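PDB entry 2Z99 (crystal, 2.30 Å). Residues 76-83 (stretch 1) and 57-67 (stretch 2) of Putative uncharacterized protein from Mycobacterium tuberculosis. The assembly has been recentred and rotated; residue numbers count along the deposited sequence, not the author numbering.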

ATOM      1  N   MET A  76      -4.553  -4.618   7.598  1.00 44.82           N
ATOM      2  CA  MET A  76      -4.091  -5.942   7.184  1.00 44.24           C
ATOM      3  C   MET A  76      -2.564  -5.992   7.218  1.00 44.50           C
ATOM      4  O   MET A  76      -1.897  -5.172   6.584  1.00 44.85           O
ATOM      5  CB  MET A  76      -4.555  -6.263   5.766  1.00 42.10           C
ATOM      6  CG  MET A  76      -6.045  -6.350   5.618  1.00 44.40           C
ATOM      7  SD  MET A  76      -6.518  -7.236   4.165  1.00 41.93           S
ATOM      8  CE  MET A  76      -6.590  -5.914   2.997  1.00 44.75           C
ATOM      9  N   TYR A  77      -2.017  -6.948   7.962  1.00 45.22           N
ATOM     10  CA  TYR A  77      -0.575  -7.124   8.077  1.00 47.69           C
ATOM     11  C   TYR A  77      -0.138  -8.474   7.504  1.00 49.48           C
ATOM     12  O   TYR A  77      -0.954  -9.359   7.242  1.00 49.70           O
ATOM     13  CB  TYR A  77      -0.131  -7.090   9.546  1.00 50.25           C
ATOM     14  CG  TYR A  77      -0.381  -5.785  10.258  1.00 54.93           C
ATOM     15  CD1 TYR A  77      -1.669  -5.272  10.375  1.00 56.20           C
ATOM     16  CD2 TYR A  77       0.678  -5.043  10.787  1.00 56.36           C
ATOM     17  CE1 TYR A  77      -1.906  -4.048  10.994  1.00 58.95           C
ATOM     18  CE2 TYR A  77       0.455  -3.813  11.412  1.00 58.18           C
ATOM     19  CZ  TYR A  77      -0.839  -3.321  11.509  1.00 59.58           C
ATOM     20  OH  TYR A  77      -1.072  -2.096  12.094  1.00 61.32           O
ATOM     21  N   THR A  78       1.168  -8.617   7.316  1.00 50.16           N
ATOM     22  CA  THR A  78       1.756  -9.862   6.849  1.00 49.04           C
ATOM     23  C   THR A  78       1.872 -10.740   8.099  1.00 47.62           C
ATOM     24  O   THR A  78       2.376 -10.292   9.134  1.00 48.14           O
ATOM     25  CB  THR A  78       3.143  -9.608   6.263  1.00 48.69           C
ATOM     26  OG1 THR A  78       3.033  -9.487   4.841  1.00 52.23           O
ATOM     27  CG2 THR A  78       4.111 -10.726   6.646  1.00 50.91           C
ATOM     28  N   ARG A  79       1.394 -11.976   8.020  1.00 45.57           N
ATOM     29  CA  ARG A  79       1.453 -12.860   9.176  1.00 44.66           C
ATOM     30  C   ARG A  79       2.909 -13.164   9.506  1.00 45.16           C
ATOM     31  O   ARG A  79       3.710 -13.477   8.621  1.00 45.39           O
ATOM     32  CB  ARG A  79       0.656 -14.143   8.903  1.00 42.99           C
ATOM     33  CG  ARG A  79       0.267 -14.912  10.157  1.00 43.40           C
ATOM     34  CD  ARG A  79      -0.766 -16.008   9.864  1.00 43.43           C
ATOM     35  NE  ARG A  79      -2.085 -15.475   9.506  1.00 43.55           N
ATOM     36  CZ  ARG A  79      -2.979 -15.018  10.377  1.00 41.26           C
ATOM     37  NH1 ARG A  79      -2.720 -15.029  11.676  1.00 41.36           N
ATOM     38  NH2 ARG A  79      -4.130 -14.526   9.948  1.00 40.74           N
ATOM     39  N   ALA A  80       3.243 -13.052  10.788  1.00 46.28           N
ATOM     40  CA  ALA A  80       4.604 -13.261  11.294  1.00 47.34           C
ATOM     41  C   ALA A  80       5.508 -14.253  10.558  1.00 48.24           C
ATOM     42  O   ALA A  80       6.495 -13.855   9.930  1.00 50.43           O
ATOM     43  CB  ALA A  80       4.553 -13.633  12.782  1.00 47.47           C
ATOM     44  N   ARG A  81       5.179 -15.538  10.650  1.00 44.52           N
ATOM     45  CA  ARG A  81       5.977 -16.584  10.025  1.00 42.73           C
ATOM     46  C   ARG A  81       6.374 -16.342   8.576  1.00 40.76           C
ATOM     47  O   ARG A  81       7.303 -16.963   8.086  1.00 39.50           O
ATOM     48  CB  ARG A  81       5.259 -17.946  10.137  1.00 43.52           C
ATOM     49  CG  ARG A  81       3.813 -17.957   9.619  1.00 45.74           C
ATOM     50  CD  ARG A  81       3.146 -19.344   9.730  1.00 46.98           C
ATOM     51  NE  ARG A  81       3.749 -20.293   8.805  1.00 47.61           N
ATOM     52  CZ  ARG A  81       3.078 -20.988   7.894  1.00 48.39           C
ATOM     53  NH1 ARG A  81       1.764 -20.860   7.784  1.00 47.07           N
ATOM     54  NH2 ARG A  81       3.736 -21.765   7.048  1.00 48.07           N
ATOM     55  N   PHE A  82       5.695 -15.441   7.884  1.00 39.68           N
ATOM     56  CA  PHE A  82       6.028 -15.215   6.489  1.00 40.72           C
ATOM     57  C   PHE A  82       7.018 -14.077   6.221  1.00 43.09           C
ATOM     58  O   PHE A  82       7.275 -13.732   5.063  1.00 43.08           O
ATOM     59  CB  PHE A  82       4.736 -14.995   5.693  1.00 38.87           C
ATOM     60  CG  PHE A  82       3.772 -16.146   5.781  1.00 38.25           C
ATOM     61  CD1 PHE A  82       4.078 -17.370   5.199  1.00 37.65           C
ATOM     62  CD2 PHE A  82       2.570 -16.015   6.473  1.00 38.49           C
ATOM     63  CE1 PHE A  82       3.205 -18.447   5.308  1.00 39.20           C
ATOM     64  CE2 PHE A  82       1.688 -17.083   6.589  1.00 39.69           C
ATOM     65  CZ  PHE A  82       2.004 -18.305   6.003  1.00 39.80           C
ATOM     66  N   ALA A  83       7.581 -13.505   7.283  1.00 44.48           N
ATOM     67  CA  ALA A  83       8.535 -12.402   7.137  1.00 47.12           C
ATOM     68  C   ALA A  83       9.653 -12.756   6.155  1.00 48.13           C
ATOM     69  O   ALA A  83       9.907 -12.022   5.196  1.00 48.89           O
ATOM     70  CB  ALA A  83       9.132 -12.035   8.500  1.00 45.12           C
TER
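Stretch 2 57-67: ELTGRDSGIDL

Stretch 2 lies on stretch 1 as an antiparallel strand pair, extended on one side by a loop that is held mainly by the side chain of Arg79. Stretch 2 begins as the last part of a helix, passes through a loop around Asp62 to Gly64, and becomes a strand at Ile65 to Leu67. That strand runs against strand 76-78 of stretch 1. The angle between their N-to-C directions is 137°, so the pair is antiparallel but well twisted, and the axes approach to 4.4 Å.

The register sets Leu67 opposite Met76, Asp66 opposite Tyr77 and Ile65 opposite Thr78. The CA-CA distances are 4.3 Å for Met76 and Leu67, 5.0 Å for Tyr77 and Asp66, and 5.1 Å for Thr78 and Ile65. Tyr77 and Asp66 form the hydrogen-bonded pair. Asp66 N donates to Tyr77 O at 2.7 Å, and Tyr77 N donates to Asp66 O, also at 2.7 Å. Two residues further along, Arg79 N donates to Gly64 O at 2.9 Å with a nearly straight angle, which continues the backbone pairing past the end of strand 76-78.

Met76 and Leu67 put their side chains on one face of the sheet, with Met76 CG 4.0 Å from Leu67 CD1. Met76 SD also reaches Ile65 CG2 at 3.7 Å. Tyr77 and Asp66 point to the other face. The side chains of Thr78 and Ile65 diverge.

Arg79 is covered most by stretch 2. Its CA-to-CB bond points toward stretch 2. Arg79 NE donates to Ser63 O at 2.5 Å, and Arg79 NH2 makes a weak hydrogen bond to Ile65 O at 3.0 Å. Thr59 CA lies over one face of the guanidinium and Asp66 CG over the opposite face. The salt bridges from Arg79 NH1 to Asp66 OD2 (3.6 Å) and from Arg79 NE to Asp62 OD1 (3.9 Å) are long. Both oxygens lie well out of the guanidinium plane, so these are charge contacts without a directed N-H. Water 1 bridges Asp66 and Arg79: it donates to Asp66 OD1 at 2.7 Å and accepts from Arg79 NH2 at 3.1 Å.

Asp62 has a closer partner in Arg81, with a salt bridge of 2.7 Å between Asp62 OD2 and Arg81 NH1. Phe82 packs beside the same loop. Phe82 CE2 is 3.5 Å from Ser63 O and 3.7 Å from Gly64 CA. Within the loop, Ile65 N donates to Ser63 OG at 3.1 Å, tying the turn to the start of the strand.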

ATOM      1  N   GLU A  57     -11.256 -15.648  11.122  1.00 35.37           N
ATOM      2  CA  GLU A  57     -11.242 -16.581   9.996  1.00 37.48           C
ATOM      3  C   GLU A  57      -9.845 -16.677   9.369  1.00 35.68           C
ATOM      4  O   GLU A  57      -9.353 -17.775   9.107  1.00 33.36           O
ATOM      5  CB  GLU A  57     -12.231 -16.126   8.923  1.00 40.38           C
ATOM      6  CG  GLU A  57     -13.643 -15.945   9.406  1.00 46.41           C
ATOM      7  CD  GLU A  57     -14.500 -15.182   8.409  1.00 50.59           C
ATOM      8  OE1 GLU A  57     -14.026 -14.930   7.281  1.00 53.71           O
ATOM      9  OE2 GLU A  57     -15.652 -14.837   8.753  1.00 55.55           O
ATOM     10  N   LEU A  58      -9.219 -15.525   9.125  1.00 35.66           N
ATOM     11  CA  LEU A  58      -7.885 -15.483   8.523  1.00 36.24           C
ATOM     12  C   LEU A  58      -6.858 -16.243   9.339  1.00 35.87           C
ATOM     13  O   LEU A  58      -6.068 -17.007   8.788  1.00 35.34           O
ATOM     14  CB  LEU A  58      -7.431 -14.034   8.334  1.00 34.15           C
ATOM     15  CG  LEU A  58      -8.276 -13.311   7.274  1.00 36.73           C
ATOM     16  CD1 LEU A  58      -7.997 -11.815   7.293  1.00 33.14           C
ATOM     17  CD2 LEU A  58      -7.988 -13.922   5.897  1.00 31.64           C
ATOM     18  N   THR A  59      -6.858 -16.061  10.654  1.00 37.54           N
ATOM     19  CA  THR A  59      -5.880 -16.788  11.451  1.00 39.37           C
ATOM     20  C   THR A  59      -6.382 -18.194  11.682  1.00 39.20           C
ATOM     21  O   THR A  59      -5.672 -19.051  12.187  1.00 40.76           O
ATOM     22  CB  THR A  59      -5.566 -16.077  12.792  1.00 39.22           C
ATOM     23  OG1 THR A  59      -5.619 -17.016  13.870  1.00 39.99           O
ATOM     24  CG2 THR A  59      -6.508 -14.969  13.030  1.00 38.92           C
ATOM     25  N   GLY A  60      -7.620 -18.433  11.283  1.00 41.18           N
ATOM     26  CA  GLY A  60      -8.173 -19.763  11.410  1.00 42.46           C
ATOM     27  C   GLY A  60      -7.596 -20.634  10.311  1.00 42.53           C
ATOM     28  O   GLY A  60      -7.467 -21.849  10.469  1.00 42.06           O
ATOM     29  N   ARG A  61      -7.250 -20.015   9.183  1.00 42.27           N
ATOM     30  CA  ARG A  61      -6.664 -20.759   8.076  1.00 41.15           C
ATOM     31  C   ARG A  61      -5.198 -20.421   7.893  1.00 41.76           C
ATOM     32  O   ARG A  61      -4.587 -20.773   6.884  1.00 40.80           O
ATOM     33  CB  ARG A  61      -7.425 -20.502   6.772  1.00 42.72           C
ATOM     34  CG  ARG A  61      -7.503 -19.077   6.296  1.00 39.14           C
ATOM     35  CD  ARG A  61      -8.448 -19.047   5.109  1.00 39.42           C
ATOM     36  NE  ARG A  61      -8.531 -17.744   4.452  1.00 44.01           N
ATOM     37  CZ  ARG A  61      -7.567 -17.208   3.705  1.00 45.46           C
ATOM     38  NH1 ARG A  61      -6.415 -17.851   3.501  1.00 43.93           N
ATOM     39  NH2 ARG A  61      -7.761 -16.018   3.155  1.00 47.81           N
ATOM     40  N   ASP A  62      -4.644 -19.743   8.893  1.00 40.78           N
ATOM     41  CA  ASP A  62      -3.247 -19.355   8.886  1.00 39.40           C
ATOM     42  C   ASP A  62      -2.928 -18.616   7.600  1.00 39.51           C
ATOM     43  O   ASP A  62      -1.931 -18.903   6.931  1.00 38.77           O
ATOM     44  CB  ASP A  62      -2.362 -20.593   9.015  1.00 41.37           C
ATOM     45  CG  ASP A  62      -1.025 -20.275   9.633  1.00 44.91           C
ATOM     46  OD1 ASP A  62      -0.874 -19.149  10.145  1.00 47.55           O
ATOM     47  OD2 ASP A  62      -0.128 -21.141   9.632  1.00 50.57           O
ATOM     48  N   SER A  63      -3.778 -17.656   7.260  1.00 36.81           N
ATOM     49  CA  SER A  63      -3.591 -16.899   6.042  1.00 38.03           C
ATOM     50  C   SER A  63      -2.265 -16.135   6.013  1.00 39.23           C
ATOM     51  O   SER A  63      -1.620 -15.941   7.046  1.00 39.24           O
ATOM     52  CB  SER A  63      -4.748 -15.923   5.850  1.00 34.24           C
ATOM     53  OG  SER A  63      -4.562 -15.192   4.653  1.00 35.15           O
ATOM     54  N   GLY A  64      -1.853 -15.723   4.815  1.00 39.23           N
ATOM     55  CA  GLY A  64      -0.631 -14.950   4.688  1.00 40.06           C
ATOM     56  C   GLY A  64      -0.940 -13.558   5.220  1.00 39.81           C
ATOM     57  O   GLY A  64      -0.061 -12.822   5.677  1.00 41.27           O
ATOM     58  N   ILE A  65      -2.220 -13.214   5.166  1.00 39.17           N
ATOM     59  CA  ILE A  65      -2.719 -11.930   5.633  1.00 40.50           C
ATOM     60  C   ILE A  65      -3.265 -12.039   7.056  1.00 42.58           C
ATOM     61  O   ILE A  65      -4.043 -12.952   7.374  1.00 43.49           O
ATOM     62  CB  ILE A  65      -3.840 -11.411   4.708  1.00 38.27           C
ATOM     63  CG1 ILE A  65      -3.307 -11.259   3.282  1.00 36.09           C
ATOM     64  CG2 ILE A  65      -4.378 -10.088   5.231  1.00 37.57           C
ATOM     65  CD1 ILE A  65      -4.366 -10.882   2.264  1.00 37.74           C
ATOM     66  N   ASP A  66      -2.847 -11.110   7.911  1.00 43.07           N
ATOM     67  CA  ASP A  66      -3.288 -11.084   9.300  1.00 43.00           C
ATOM     68  C   ASP A  66      -3.880  -9.721   9.624  1.00 44.21           C
ATOM     69  O   ASP A  66      -3.161  -8.718   9.675  1.00 42.53           O
ATOM     70  CB  ASP A  66      -2.122 -11.355  10.245  1.00 45.38           C
ATOM     71  CG  ASP A  66      -2.562 -11.434  11.689  1.00 45.71           C
ATOM     72  OD1 ASP A  66      -3.767 -11.257  11.940  1.00 47.39           O
ATOM     73  OD2 ASP A  66      -1.720 -11.678  12.575  1.00 47.31           O
ATOM     74  N   LEU A  67      -5.196  -9.699   9.835  1.00 44.21           N
ATOM     75  CA  LEU A  67      -5.917  -8.478  10.157  1.00 44.44           C
ATOM     76  C   LEU A  67      -5.744  -8.231  11.647  1.00 45.86           C
ATOM     77  O   LEU A  67      -6.235  -9.001  12.468  1.00 46.59           O
ATOM     78  CB  LEU A  67      -7.397  -8.643   9.800  1.00 42.26           C
ATOM     79  CG  LEU A  67      -8.360  -7.466   9.978  1.00 41.62           C
ATOM     80  CD1 LEU A  67      -7.929  -6.245   9.161  1.00 38.91           C
ATOM     81  CD2 LEU A  67      -9.740  -7.921   9.547  1.00 41.39           C
TER
HETATM   82  O   HOH W   1      -6.030 -12.378  11.050  1.00 39.79           O